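Core protein VP4 (Bluetongue virus, PDB 2JHP) caps viral messenger RNA as a multifunctional RNA-capping enzyme and is one of the five proteins that form the inner capsid of the virus. Local coordinates at residues Thr11-His16 with Ser71-Val76; Gly21-Trp26 with Tyr44-Tyr49; Arg257-Phe262 with Ala299-Leu304; Asn338-Arg343 with Pro354-Thr359. All blocks are in the same frame, centred on the assembly; numbering follows the deposited sequence.

Contact 1. Residues Thr11-His16 with Ser71-Val76; sequences TNELSH and STHKNV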
loop_
_atom_site.group_PDB
_atom_site.type_symbol
_atom_site.label_atom_id
_atom_site.label_comp_id
_atom_site.label_asym_id
_atom_site.label_seq_id
_atom_site.Cartn_x
_atom_site.Cartn_y
_atom_site.Cartn_z
ATOM N N THR A 11 9.818 -28.652 -2.284
ATOM C CA THR A 11 10.346 -29.729 -1.451
ATOM C C THR A 11 10.213 -31.078 -2.160
ATOM O O THR A 11 9.566 -31.182 -3.207
ATOM C CB THR A 11 9.681 -29.770 -0.054
ATOM O OG1 THR A 11 8.265 -29.959 -0.187
ATOM C CG2 THR A 11 9.949 -28.479 0.698
ATOM N N ASN A 12 10.821 -32.104 -1.575
ATOM C CA ASN A 12 11.054 -33.373 -2.263
ATOM C C ASN A 12 9.817 -34.119 -2.750
ATOM O O ASN A 12 9.824 -34.667 -3.856
ATOM C CB ASN A 12 11.940 -34.290 -1.410
ATOM C CG ASN A 12 13.373 -33.787 -1.312
ATOM O OD1 ASN A 12 13.867 -33.494 -0.223
ATOM N ND2 ASN A 12 14.041 -33.672 -2.457
ATOM N N GLU A 13 8.758 -34.124 -1.939
ATOM C CA GLU A 13 7.535 -34.875 -2.260
ATOM C C GLU A 13 6.843 -34.325 -3.507
ATOM O O GLU A 13 5.915 -34.934 -4.035
ATOM C CB GLU A 13 6.572 -34.905 -1.055
ATOM C CG GLU A 13 5.661 -33.676 -0.882
ATOM C CD GLU A 13 6.365 -32.407 -0.364
ATOM O OE1 GLU A 13 7.609 -32.386 -0.201
ATOM O OE2 GLU A 13 5.652 -31.410 -0.118
ATOM N N LEU A 14 7.339 -33.187 -3.982
ATOM C CA LEU A 14 6.692 -32.385 -5.010
ATOM C C LEU A 14 7.573 -32.347 -6.255
ATOM O O LEU A 14 7.089 -32.132 -7.371
ATOM C CB LEU A 14 6.513 -30.968 -4.462
ATOM C CG LEU A 14 5.194 -30.195 -4.522
ATOM C CD1 LEU A 14 4.012 -31.026 -4.073
ATOM C CD2 LEU A 14 5.298 -28.950 -3.657
ATOM N N SER A 15 8.867 -32.575 -6.037
ATOM C CA SER A 15 9.912 -32.474 -7.060
ATOM C C SER A 15 9.633 -33.194 -8.386
ATOM O O SER A 15 10.077 -32.742 -9.442
ATOM C CB SER A 15 11.237 -32.972 -6.480
ATOM O OG SER A 15 12.169 -33.256 -7.506
ATOM N N HIS A 16 8.920 -34.313 -8.325
ATOM C CA HIS A 16 8.671 -35.133 -9.507
ATOM C C HIS A 16 7.713 -34.487 -10.518
ATOM O O HIS A 16 7.826 -34.740 -11.721
ATOM C CB HIS A 16 8.166 -36.519 -9.094
ATOM C CG HIS A 16 6.825 -36.498 -8.429
ATOM N ND1 HIS A 16 6.628 -35.975 -7.167
ATOM C CD2 HIS A 16 5.613 -36.931 -8.853
ATOM C CE1 HIS A 16 5.351 -36.086 -6.845
ATOM N NE2 HIS A 16 4.715 -36.665 -7.850
ATOM N N SER A 71 5.582 -26.050 -0.810
ATOM C CA SER A 71 5.483 -27.412 -0.260
ATOM C C SER A 71 4.064 -27.779 0.157
ATOM O O SER A 71 3.193 -26.912 0.249
ATOM C CB SER A 71 6.408 -27.574 0.957
ATOM O OG SER A 71 6.328 -28.886 1.498
ATOM N N THR A 72 3.843 -29.069 0.408
ATOM C CA THR A 72 2.625 -29.522 1.072
ATOM C C THR A 72 2.760 -29.288 2.577
ATOM O O THR A 72 1.779 -28.970 3.252
ATOM C CB THR A 72 2.299 -31.020 0.793
ATOM O OG1 THR A 72 3.375 -31.854 1.244
ATOM C CG2 THR A 72 2.050 -31.258 -0.697
ATOM N N HIS A 73 3.989 -29.428 3.078
ATOM C CA HIS A 73 4.308 -29.281 4.505
ATOM C C HIS A 73 4.231 -27.816 4.975
ATOM O O HIS A 73 4.240 -26.893 4.161
ATOM C CB HIS A 73 5.689 -29.889 4.811
ATOM C CG HIS A 73 5.865 -31.294 4.304
ATOM N ND1 HIS A 73 6.929 -31.670 3.510
ATOM C CD2 HIS A 73 5.110 -32.409 4.474
ATOM C CE1 HIS A 73 6.824 -32.955 3.217
ATOM N NE2 HIS A 73 5.729 -33.426 3.787
ATOM N N LYS A 74 4.143 -27.605 6.287
ATOM C CA LYS A 74 3.964 -26.255 6.834
ATOM C C LYS A 74 5.200 -25.367 6.669
ATOM O O LYS A 74 5.077 -24.160 6.453
ATOM C CB LYS A 74 3.546 -26.299 8.306
ATOM C CG LYS A 74 2.754 -25.061 8.751
ATOM C CD LYS A 74 2.874 -24.767 10.256
ATOM C CE LYS A 74 4.113 -23.919 10.588
ATOM N NZ LYS A 74 4.036 -22.516 10.085
ATOM N N ASN A 75 6.387 -25.958 6.779
ATOM C CA ASN A 75 7.630 -25.184 6.683
ATOM C C ASN A 75 8.841 -25.970 6.205
ATOM O O ASN A 75 8.772 -27.185 6.023
ATOM C CB ASN A 75 7.939 -24.476 8.007
ATOM C CG ASN A 75 7.847 -25.392 9.192
ATOM O OD1 ASN A 75 8.359 -26.514 9.174
ATOM N ND2 ASN A 75 7.198 -24.918 10.244
ATOM N N VAL A 76 9.946 -25.256 6.006
ATOM C CA VAL A 76 11.202 -25.853 5.572
ATOM C C VAL A 76 12.336 -25.411 6.515
ATOM O O VAL A 76 12.340 -24.278 7.015
ATOM C CB VAL A 76 11.491 -25.570 4.044
ATOM C CG1 VAL A 76 11.911 -24.126 3.791
ATOM C CG2 VAL A 76 12.522 -26.545 3.474
#
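E13 and T72 reach toward each other tip to tip, and E13 OE2 is the oxygen that T72 grips. The backbone T72 N donates to E13 OE2 at 3.0 Å, nearly in line with the C-O bond, with an N-H...O angle of 166°. T72 OG1 donates to the same E13 OE2 at 2.7 Å, from above the carboxylate plane. With T72 OG1 between its backbone N and carbonyl carbon (chi1 60°), the hydroxyl sits near its own N-H, and both can serve one acceptor. S71 OG lies 2.8 Å from T11 OG1 and 3.1 Å from E13 OE2, and its single proton could go to either. The other carboxylate oxygen, E13 OE1, accepts from T11 OG1 on its syn side. This cluster would favour a charged carboxylate. S71 OG also accepts from H73 N, which makes an ST turn. The H73 ring and the carboxylate meet tip to tip, planes 39° apart, with E13 OE2 over one ring face, toward the rim. The apolar part is L14, which slides past T72 in the opposite direction; L14 CD1 is 3.9 Å from T72 CG2. L14 CD2 rests on S71 CA at 3.7 Å. The contact joins the ends of two adjacent strands of the parallel sheet, 7-10 and 67-71. Segment 11-16 runs into helix 15-18 and segment 71-76 into the hairpin of strands 75-77 and 82-84.

Contact 2. Residues Gly21-Trp26 with Tyr44-Tyr49; sequences GFLPIW and YATDVY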
loop_
_atom_site.group_PDB
_atom_site.type_symbol
_atom_site.label_atom_id
_atom_site.label_comp_id
_atom_site.label_asym_id
_atom_site.label_seq_id
_atom_site.Cartn_x
_atom_site.Cartn_y
_atom_site.Cartn_z
ATOM N N GLY A 21 7.385 -30.147 -16.663
ATOM C CA GLY A 21 6.874 -28.823 -17.035
ATOM C C GLY A 21 7.667 -28.187 -18.162
ATOM O O GLY A 21 8.369 -28.882 -18.894
ATOM N N PHE A 22 7.563 -26.866 -18.303
ATOM C CA PHE A 22 8.230 -26.159 -19.403
ATOM C C PHE A 22 9.253 -25.118 -18.941
ATOM O O PHE A 22 10.148 -24.737 -19.701
ATOM C CB PHE A 22 7.204 -25.521 -20.341
ATOM C CG PHE A 22 6.236 -26.508 -20.956
ATOM C CD1 PHE A 22 4.862 -26.281 -20.900
ATOM C CD2 PHE A 22 6.696 -27.663 -21.582
ATOM C CE1 PHE A 22 3.960 -27.184 -21.464
ATOM C CE2 PHE A 22 5.805 -28.575 -22.150
ATOM C CZ PHE A 22 4.432 -28.333 -22.092
ATOM N N LEU A 23 9.099 -24.649 -17.701
ATOM C CA LEU A 23 10.124 -23.866 -17.042
ATOM C C LEU A 23 11.341 -24.754 -16.781
ATOM O O LEU A 23 11.203 -25.975 -16.625
ATOM C CB LEU A 23 9.597 -23.292 -15.729
ATOM C CG LEU A 23 8.363 -22.396 -15.803
ATOM C CD1 LEU A 23 8.069 -21.892 -14.418
ATOM C CD2 LEU A 23 8.551 -21.233 -16.761
ATOM N N PRO A 24 12.535 -24.145 -16.718
ATOM C CA PRO A 24 13.744 -24.942 -16.540
ATOM C C PRO A 24 13.800 -25.465 -15.112
ATOM O O PRO A 24 13.061 -24.975 -14.252
ATOM C CB PRO A 24 14.889 -23.950 -16.791
ATOM C CG PRO A 24 14.262 -22.612 -17.008
ATOM C CD PRO A 24 12.808 -22.695 -16.728
ATOM N N ILE A 25 14.650 -26.461 -14.881
ATOM C CA ILE A 25 14.789 -27.098 -13.574
ATOM C C ILE A 25 16.232 -27.001 -13.103
ATOM O O ILE A 25 17.175 -27.220 -13.872
ATOM C CB ILE A 25 14.363 -28.589 -13.627
ATOM C CG1 ILE A 25 12.925 -28.716 -14.125
ATOM C CG2 ILE A 25 14.486 -29.248 -12.260
ATOM C CD1 ILE A 25 12.761 -29.765 -15.201
ATOM N N TRP A 26 16.392 -26.669 -11.833
ATOM C CA TRP A 26 17.703 -26.591 -11.211
ATOM C C TRP A 26 17.778 -27.638 -10.106
ATOM O O TRP A 26 17.081 -27.531 -9.093
ATOM C CB TRP A 26 17.927 -25.173 -10.668
ATOM C CG TRP A 26 19.258 -24.880 -9.992
ATOM C CD1 TRP A 26 20.390 -25.649 -9.995
ATOM C CD2 TRP A 26 19.582 -23.695 -9.253
ATOM N NE1 TRP A 26 21.391 -25.023 -9.285
ATOM C CE2 TRP A 26 20.922 -23.822 -8.823
ATOM C CE3 TRP A 26 18.866 -22.537 -8.908
ATOM C CZ2 TRP A 26 21.561 -22.837 -8.060
ATOM C CZ3 TRP A 26 19.505 -21.552 -8.145
ATOM C CH2 TRP A 26 20.842 -21.711 -7.737
ATOM N N TYR A 44 19.732 -18.664 -15.572
ATOM C CA TYR A 44 18.294 -18.696 -15.823
ATOM C C TYR A 44 17.700 -17.317 -16.111
ATOM O O TYR A 44 17.922 -16.361 -15.363
ATOM C CB TYR A 44 17.578 -19.384 -14.659
ATOM C CG TYR A 44 18.121 -20.763 -14.370
ATOM C CD1 TYR A 44 18.826 -21.023 -13.195
ATOM C CD2 TYR A 44 17.945 -21.816 -15.286
ATOM C CE1 TYR A 44 19.334 -22.288 -12.926
ATOM C CE2 TYR A 44 18.449 -23.090 -15.025
ATOM C CZ TYR A 44 19.147 -23.314 -13.845
ATOM O OH TYR A 44 19.654 -24.563 -13.575
ATOM N N ALA A 45 16.945 -17.227 -17.207
ATOM C CA ALA A 45 16.362 -15.952 -17.633
ATOM C C ALA A 45 14.838 -15.848 -17.428
ATOM O O ALA A 45 14.249 -14.789 -17.650
ATOM C CB ALA A 45 16.744 -15.655 -19.061
ATOM N N THR A 46 14.215 -16.945 -17.001
ATOM C CA THR A 46 12.798 -16.952 -16.608
ATOM C C THR A 46 12.729 -17.474 -15.186
ATOM O O THR A 46 13.751 -17.892 -14.644
ATOM C CB THR A 46 11.948 -17.912 -17.487
ATOM O OG1 THR A 46 12.379 -19.261 -17.271
ATOM C CG2 THR A 46 12.082 -17.592 -18.950
ATOM N N ASP A 47 11.536 -17.476 -14.586
ATOM C CA ASP A 47 11.324 -18.235 -13.354
ATOM C C ASP A 47 11.739 -19.683 -13.581
ATOM O O ASP A 47 11.616 -20.208 -14.698
ATOM C CB ASP A 47 9.875 -18.152 -12.860
ATOM C CG ASP A 47 9.499 -16.753 -12.365
ATOM O OD1 ASP A 47 10.403 -15.986 -11.958
ATOM O OD2 ASP A 47 8.297 -16.413 -12.384
ATOM N N VAL A 48 12.267 -20.302 -12.526
ATOM C CA VAL A 48 12.833 -21.647 -12.587
ATOM C C VAL A 48 12.439 -22.447 -11.377
ATOM O O VAL A 48 12.301 -21.909 -10.275
ATOM C CB VAL A 48 14.380 -21.643 -12.628
ATOM C CG1 VAL A 48 14.853 -21.464 -14.024
ATOM C CG2 VAL A 48 14.965 -20.565 -11.709
ATOM N N TYR A 49 12.278 -23.748 -11.588
ATOM C CA TYR A 49 11.987 -24.638 -10.485
ATOM C C TYR A 49 13.277 -25.151 -9.890
ATOM O O TYR A 49 14.265 -25.335 -10.600
ATOM C CB TYR A 49 11.142 -25.806 -10.955
ATOM C CG TYR A 49 9.717 -25.454 -11.268
ATOM C CD1 TYR A 49 8.829 -25.069 -10.261
ATOM C CD2 TYR A 49 9.240 -25.537 -12.572
ATOM C CE1 TYR A 49 7.497 -24.757 -10.553
ATOM C CE2 TYR A 49 7.911 -25.224 -12.875
ATOM C CZ TYR A 49 7.054 -24.839 -11.864
ATOM O OH TYR A 49 5.759 -24.532 -12.177
#
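P24 and Y49 meet through their backbones, where a short parallel pairing begins. Y49 N donates to P24 O at 3.0 Å. W26 N donates to Y49 O at 2.8 Å. These two bonds flank I25, which bridges with Y49, and I25 CA adds a CA-H...O contact to Y49 O. The apolar contacts come from L23 and P24, which precede strand 25-27. P24 CG presses on V48 CG1 at 3.3 Å, a tight approach, and the two side chains cross at about a right angle. L23 CD1 meets the Y49 ring at CE2, 3.7 Å away. The proline ring also has a van der Waals contact with a carbonyl oxygen, P24 CD to D47 O at 3.4 Å. The same D47 O accepts from T46 OG1, which also touches the proline ring. The aromatic contact pairs W26 with Y44, whose side chains cross at about a right angle. Y44 CE1 sits over one indole face, toward the rim, with the Y44 ring and the five-membered ring of W26 inclined at 41°. Y44 OH is 3.4 Å from W26 CB. Two polar tips are held outside the contact, Y49 OH by E103 and the D47 carboxylate by A6 N and R110. The strands belong to the beta-alpha-beta unit 25-27, 34-41, 48-51, at one edge of the parallel sheet. W26 packs on helix 34-41. I25 and Y49 share the other face with V18 of helix 15-18, and Y49 also meets helix 99-112.

Contact 3. Residues Arg257-Phe262 with Ala299-Leu304; sequences RVERLF and AFSSAL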
loop_
_atom_site.group_PDB
_atom_site.type_symbol
_atom_site.label_atom_id
_atom_site.label_comp_id
_atom_site.label_asym_id
_atom_site.label_seq_id
_atom_site.Cartn_x
_atom_site.Cartn_y
_atom_site.Cartn_z
ATOM N N ARG A 257 -11.016 18.705 24.270
ATOM C CA ARG A 257 -11.023 18.739 22.814
ATOM C C ARG A 257 -11.326 17.352 22.242
ATOM O O ARG A 257 -10.722 16.365 22.657
ATOM C CB ARG A 257 -9.637 19.193 22.356
ATOM C CG ARG A 257 -9.518 19.720 20.943
ATOM C CD ARG A 257 -8.043 19.941 20.609
ATOM N NE ARG A 257 -7.337 18.667 20.463
ATOM C CZ ARG A 257 -6.020 18.538 20.319
ATOM N NH1 ARG A 257 -5.234 19.609 20.300
ATOM N NH2 ARG A 257 -5.488 17.330 20.191
ATOM N N VAL A 258 -12.261 17.278 21.299
ATOM C CA VAL A 258 -12.603 16.019 20.648
ATOM C C VAL A 258 -13.176 16.215 19.239
ATOM O O VAL A 258 -13.795 17.236 18.943
ATOM C CB VAL A 258 -13.608 15.162 21.487
ATOM C CG1 VAL A 258 -12.885 14.391 22.595
ATOM C CG2 VAL A 258 -14.742 16.030 22.052
ATOM N N GLU A 259 -12.955 15.233 18.372
ATOM C CA GLU A 259 -13.690 15.181 17.121
ATOM C C GLU A 259 -14.943 14.375 17.378
ATOM O O GLU A 259 -14.866 13.206 17.776
ATOM C CB GLU A 259 -12.873 14.559 15.993
ATOM C CG GLU A 259 -13.661 14.500 14.704
ATOM C CD GLU A 259 -12.884 13.973 13.515
ATOM O OE1 GLU A 259 -11.636 13.891 13.572
ATOM O OE2 GLU A 259 -13.543 13.645 12.506
ATOM N N ARG A 260 -16.086 15.024 17.184
ATOM C CA ARG A 260 -17.387 14.392 17.347
ATOM C C ARG A 260 -18.057 14.223 15.989
ATOM O O ARG A 260 -17.941 15.090 15.122
ATOM C CB ARG A 260 -18.282 15.220 18.262
ATOM C CG ARG A 260 -17.765 15.409 19.671
ATOM C CD ARG A 260 -18.707 16.307 20.480
ATOM N NE ARG A 260 -18.072 16.873 21.666
ATOM C CZ ARG A 260 -17.629 18.125 21.756
ATOM N NH1 ARG A 260 -17.735 18.951 20.720
ATOM N NH2 ARG A 260 -17.057 18.544 22.880
ATOM N N LEU A 261 -18.748 13.098 15.815
ATOM C CA LEU A 261 -19.579 12.849 14.629
ATOM C C LEU A 261 -21.036 12.627 15.020
ATOM O O LEU A 261 -21.330 11.897 15.971
ATOM C CB LEU A 261 -19.055 11.645 13.842
ATOM C CG LEU A 261 -19.969 10.815 12.933
ATOM C CD1 LEU A 261 -20.393 11.582 11.695
ATOM C CD2 LEU A 261 -19.192 9.572 12.555
ATOM N N PHE A 262 -21.931 13.258 14.264
ATOM C CA PHE A 262 -23.363 13.220 14.506
ATOM C C PHE A 262 -24.026 12.286 13.492
ATOM O O PHE A 262 -23.941 12.511 12.283
ATOM C CB PHE A 262 -23.911 14.647 14.386
ATOM C CG PHE A 262 -25.388 14.784 14.673
ATOM C CD1 PHE A 262 -25.837 15.002 15.971
ATOM C CD2 PHE A 262 -26.320 14.745 13.641
ATOM C CE1 PHE A 262 -27.200 15.148 16.241
ATOM C CE2 PHE A 262 -27.687 14.897 13.899
ATOM C CZ PHE A 262 -28.126 15.096 15.202
ATOM N N ALA A 299 -19.355 22.093 17.280
ATOM C CA ALA A 299 -19.141 20.960 18.185
ATOM C C ALA A 299 -18.893 19.649 17.428
ATOM O O ALA A 299 -18.347 18.686 17.983
ATOM C CB ALA A 299 -20.326 20.810 19.132
ATOM N N PHE A 300 -19.298 19.614 16.162
ATOM C CA PHE A 300 -19.198 18.398 15.355
ATOM C C PHE A 300 -18.382 18.596 14.100
ATOM O O PHE A 300 -18.610 19.534 13.350
ATOM C CB PHE A 300 -20.586 17.910 14.948
ATOM C CG PHE A 300 -21.315 17.184 16.029
ATOM C CD1 PHE A 300 -22.193 17.857 16.858
ATOM C CD2 PHE A 300 -21.119 15.810 16.212
ATOM C CE1 PHE A 300 -22.862 17.183 17.848
ATOM C CE2 PHE A 300 -21.781 15.115 17.208
ATOM C CZ PHE A 300 -22.657 15.792 18.025
ATOM N N SER A 301 -17.443 17.686 13.860
ATOM C CA SER A 301 -16.675 17.686 12.603
ATOM C C SER A 301 -17.537 17.351 11.366
ATOM O O SER A 301 -17.276 17.839 10.261
ATOM C CB SER A 301 -15.566 16.653 12.685
ATOM O OG SER A 301 -16.135 15.356 12.618
ATOM N N SER A 302 -18.538 16.495 11.561
ATOM C CA SER A 302 -19.300 15.941 10.451
ATOM C C SER A 302 -20.610 15.325 10.911
ATOM O O SER A 302 -20.762 14.963 12.074
ATOM C CB SER A 302 -18.470 14.888 9.705
ATOM O OG SER A 302 -17.761 14.054 10.613
ATOM N N ALA A 303 -21.553 15.210 9.986
ATOM C CA ALA A 303 -22.833 14.587 10.274
ATOM C C ALA A 303 -23.244 13.690 9.123
ATOM O O ALA A 303 -22.965 13.990 7.956
ATOM C CB ALA A 303 -23.895 15.643 10.531
ATOM N N LEU A 304 -23.889 12.578 9.459
ATOM C CA LEU A 304 -24.531 11.740 8.449
ATOM C C LEU A 304 -26.022 11.590 8.761
ATOM O O LEU A 304 -26.397 10.967 9.757
ATOM C CB LEU A 304 -23.844 10.379 8.349
ATOM C CG LEU A 304 -24.030 9.600 7.043
ATOM C CD1 LEU A 304 -23.394 10.303 5.840
ATOM C CD2 LEU A 304 -23.438 8.226 7.205
HETATM O O HOH W 1 -15.765 12.347 11.627
HETATM O O HOH W 2 -15.796 17.907 16.449
#
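R260 runs alongside A299 O for most of its length. Its CB lies 3.5 Å from F300 CD2 and equally close to A299 O. CG and CD pass the same carbonyl, CD at 3.5 Å. The chain is extended from CG to NE (chi2 177°, chi3 -161°). NE and CZ stand farther from A299 O, and NE has a long, weak ion pair with E192. R260 NH1 comes back to A299 O, donating at 2.8 Å in the carbonyl plane, on a lone pair, and close to the guanidinium plane. R260 NH2 bonds to N253 O. V258 CG2 sits over one guanidinium face, toward its rim. R260 O takes the S301 N-H at 2.9 Å. S301 OG lies 3.1 Å from both E259 OE2 and R260 O; its one proton could serve either. Neighbouring strands 260-264 and 302-308 of the Rossmann-like sheet then pair in parallel: F262 N donates to S302 O at 3.0 Å and L304 N to F262 O at 2.8 Å. The two phenylalanines form an edge-to-face pair, the edge of F262 toward the face of F300, with planes at 80°. F262 CB adds a CH-pi contact over that F300 face, 3.8 Å from the centroid. Water 1 joins E259 OE2 to S302 OG. E259 is also held by R350, S189 and the backbone of H347. Both buried charged groups thus have several polar partners. The salt bridge to R350 would favour a charged E259.

Contact 4. Residues Asn338-Arg343 with Pro354-Thr359; sequences NFMRLR and PDASVT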
loop_
_atom_site.group_PDB
_atom_site.type_symbol
_atom_site.label_atom_id
_atom_site.label_comp_id
_atom_site.label_asym_id
_atom_site.label_seq_id
_atom_site.Cartn_x
_atom_site.Cartn_y
_atom_site.Cartn_z
ATOM N N ASN A 338 -27.134 11.723 3.817
ATOM C CA ASN A 338 -26.763 13.115 3.716
ATOM C C ASN A 338 -25.523 13.337 4.536
ATOM O O ASN A 338 -25.577 13.309 5.763
ATOM C CB ASN A 338 -27.898 14.004 4.227
ATOM C CG ASN A 338 -27.637 15.483 4.005
ATOM O OD1 ASN A 338 -28.464 16.312 4.359
ATOM N ND2 ASN A 338 -26.493 15.820 3.426
ATOM N N PHE A 339 -24.401 13.524 3.851
ATOM C CA PHE A 339 -23.168 13.872 4.527
ATOM C C PHE A 339 -23.052 15.390 4.667
ATOM O O PHE A 339 -23.261 16.137 3.700
ATOM C CB PHE A 339 -21.938 13.289 3.816
ATOM C CG PHE A 339 -20.635 13.772 4.387
ATOM C CD1 PHE A 339 -20.206 13.345 5.640
ATOM C CD2 PHE A 339 -19.854 14.684 3.690
ATOM C CE1 PHE A 339 -19.011 13.806 6.175
ATOM C CE2 PHE A 339 -18.662 15.149 4.218
ATOM C CZ PHE A 339 -18.238 14.711 5.460
ATOM N N MET A 340 -22.721 15.825 5.877
ATOM C CA MET A 340 -22.602 17.234 6.186
ATOM C C MET A 340 -21.211 17.475 6.755
ATOM O O MET A 340 -20.867 16.932 7.809
ATOM C CB MET A 340 -23.665 17.657 7.212
ATOM C CG MET A 340 -25.135 17.455 6.798
ATOM S SD MET A 340 -26.350 17.823 8.100
ATOM C CE MET A 340 -26.042 19.559 8.369
ATOM N N ARG A 341 -20.404 18.268 6.048
ATOM C CA ARG A 341 -19.102 18.687 6.564
ATOM C C ARG A 341 -19.296 19.979 7.334
ATOM O O ARG A 341 -19.818 20.965 6.806
ATOM C CB ARG A 341 -18.088 18.873 5.446
ATOM C CG ARG A 341 -16.632 18.827 5.945
ATOM C CD ARG A 341 -15.884 20.068 5.537
ATOM N NE ARG A 341 -16.225 21.199 6.382
ATOM C CZ ARG A 341 -16.206 22.467 5.996
ATOM N NH1 ARG A 341 -15.863 22.791 4.756
ATOM N NH2 ARG A 341 -16.540 23.415 6.859
ATOM N N LEU A 342 -18.896 19.957 8.596
ATOM C CA LEU A 342 -19.142 21.075 9.487
ATOM C C LEU A 342 -17.835 21.680 9.987
ATOM O O LEU A 342 -16.757 21.245 9.613
ATOM C CB LEU A 342 -20.004 20.615 10.669
ATOM C CG LEU A 342 -21.351 19.954 10.382
ATOM C CD1 LEU A 342 -21.915 19.310 11.645
ATOM C CD2 LEU A 342 -22.339 20.954 9.814
ATOM N N ARG A 343 -17.934 22.714 10.806
ATOM C CA ARG A 343 -16.781 23.159 11.560
ATOM C C ARG A 343 -16.939 22.482 12.904
ATOM O O ARG A 343 -18.050 22.082 13.272
ATOM C CB ARG A 343 -16.707 24.686 11.670
ATOM C CG ARG A 343 -17.955 25.352 12.188
ATOM C CD ARG A 343 -18.824 25.921 11.069
ATOM N NE ARG A 343 -20.218 26.038 11.507
ATOM C CZ ARG A 343 -20.630 26.781 12.534
ATOM N NH1 ARG A 343 -19.764 27.489 13.256
ATOM N NH2 ARG A 343 -21.919 26.805 12.853
ATOM N N PRO A 354 -17.072 21.245 0.681
ATOM C CA PRO A 354 -17.768 22.498 1.011
ATOM C C PRO A 354 -18.638 22.389 2.266
ATOM O O PRO A 354 -19.327 21.383 2.459
ATOM C CB PRO A 354 -18.621 22.782 -0.231
ATOM C CG PRO A 354 -18.656 21.530 -1.004
ATOM C CD PRO A 354 -17.418 20.750 -0.663
ATOM N N ASP A 355 -18.561 23.417 3.109
ATOM C CA ASP A 355 -19.408 23.589 4.297
ATOM C C ASP A 355 -20.848 23.209 3.973
ATOM O O ASP A 355 -21.328 23.483 2.870
ATOM C CB ASP A 355 -19.367 25.058 4.739
ATOM C CG ASP A 355 -18.992 25.226 6.205
ATOM O OD1 ASP A 355 -19.660 24.633 7.087
ATOM O OD2 ASP A 355 -18.018 25.971 6.475
ATOM N N ALA A 356 -21.542 22.580 4.917
ATOM C CA ALA A 356 -22.915 22.165 4.648
ATOM C C ALA A 356 -23.774 23.392 4.487
ATOM O O ALA A 356 -23.733 24.300 5.324
ATOM C CB ALA A 356 -23.455 21.263 5.741
ATOM N N SER A 357 -24.521 23.424 3.385
ATOM C CA SER A 357 -25.388 24.554 3.060
ATOM C C SER A 357 -26.747 24.116 2.511
ATOM O O SER A 357 -27.005 22.932 2.319
ATOM C CB SER A 357 -24.692 25.473 2.054
ATOM O OG SER A 357 -24.258 24.732 0.924
ATOM N N VAL A 358 -27.613 25.088 2.262
ATOM C CA VAL A 358 -28.934 24.810 1.722
ATOM C C VAL A 358 -28.805 24.429 0.249
ATOM O O VAL A 358 -28.175 25.140 -0.526
ATOM C CB VAL A 358 -29.915 25.985 1.962
ATOM C CG1 VAL A 358 -29.329 27.317 1.474
ATOM C CG2 VAL A 358 -31.269 25.704 1.317
ATOM N N THR A 359 -29.385 23.287 -0.111
ATOM C CA THR A 359 -29.217 22.701 -1.434
ATOM C C THR A 359 -30.572 22.394 -2.068
ATOM O O THR A 359 -31.479 21.874 -1.409
ATOM C CB THR A 359 -28.377 21.394 -1.359
ATOM O OG1 THR A 359 -27.194 21.611 -0.578
ATOM C CG2 THR A 359 -27.971 20.926 -2.745
#
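A356 N donates to R341 O at 3.0 Å, lying in the carbonyl plane. The other polar link is a salt bridge of R341 NH2 with D355 OD2, also 3.0 Å. The R341 and D355 side chains cross obliquely, with guanidinium and carboxylate planes 59° apart, and D355 CA lies over one face of the guanidinium. The arginine chain bends at chi2 and chi3 (-125° and 77°), which turns CD and then NE back toward the backbone. R341 NE donates to L342 O at 3.3 Å, with the donor well above that carbonyl plane. R341 NH1 bonds to H353 O, just before P354. The guanidinium is therefore gripped through all three nitrogens. R341 NH1 is also 3.2 Å from D355 N, but both are donors. On the apolar side, A356 CB points at the strand and touches two side chains. M340 CB is 3.9 Å from A356 CB, and L342 CD2 reaches the same methyl at 4.2 Å. T321 OG1 bonds to both R341 N and P354 O, tying the two segments together once more. Strand 357-362 is not part of the seven-stranded sheet and pairs antiparallel with 315-320. Strand 335-341 is the antiparallel strand between 302-308 and 322-324, in a sheet of order 3-2-1-4-5-7-6. This is the Rossmann-like fold of class I methyltransferases, consistent with the bound S-adenosyl-L-homocysteine.

Overall arrangement
The contacts form two distant pairs on opposite sides of the chain's centre. Contacts 1 and 2 share the small parallel sheet near the N-terminus. Their centres are about 17 Å apart, and contact 2 is nested in the loop that contact 1 closes. Contacts 3 and 4 have centres about 12 Å apart and touch through neighbouring strands 302-308 and 335-341: A303 O is 2.8 Å from M340 N, and S301 O is 3.1 Å from L342 N. The centres of contacts 1 and 2 lie about 55 to 59 Å from those of contacts 3 and 4. Contact 3 lies some way from two ligands: the side chain of F262 is about 9 Å from bound S-adenosyl-L-homocysteine, and that of L304 about 10 Å from a bound guanine.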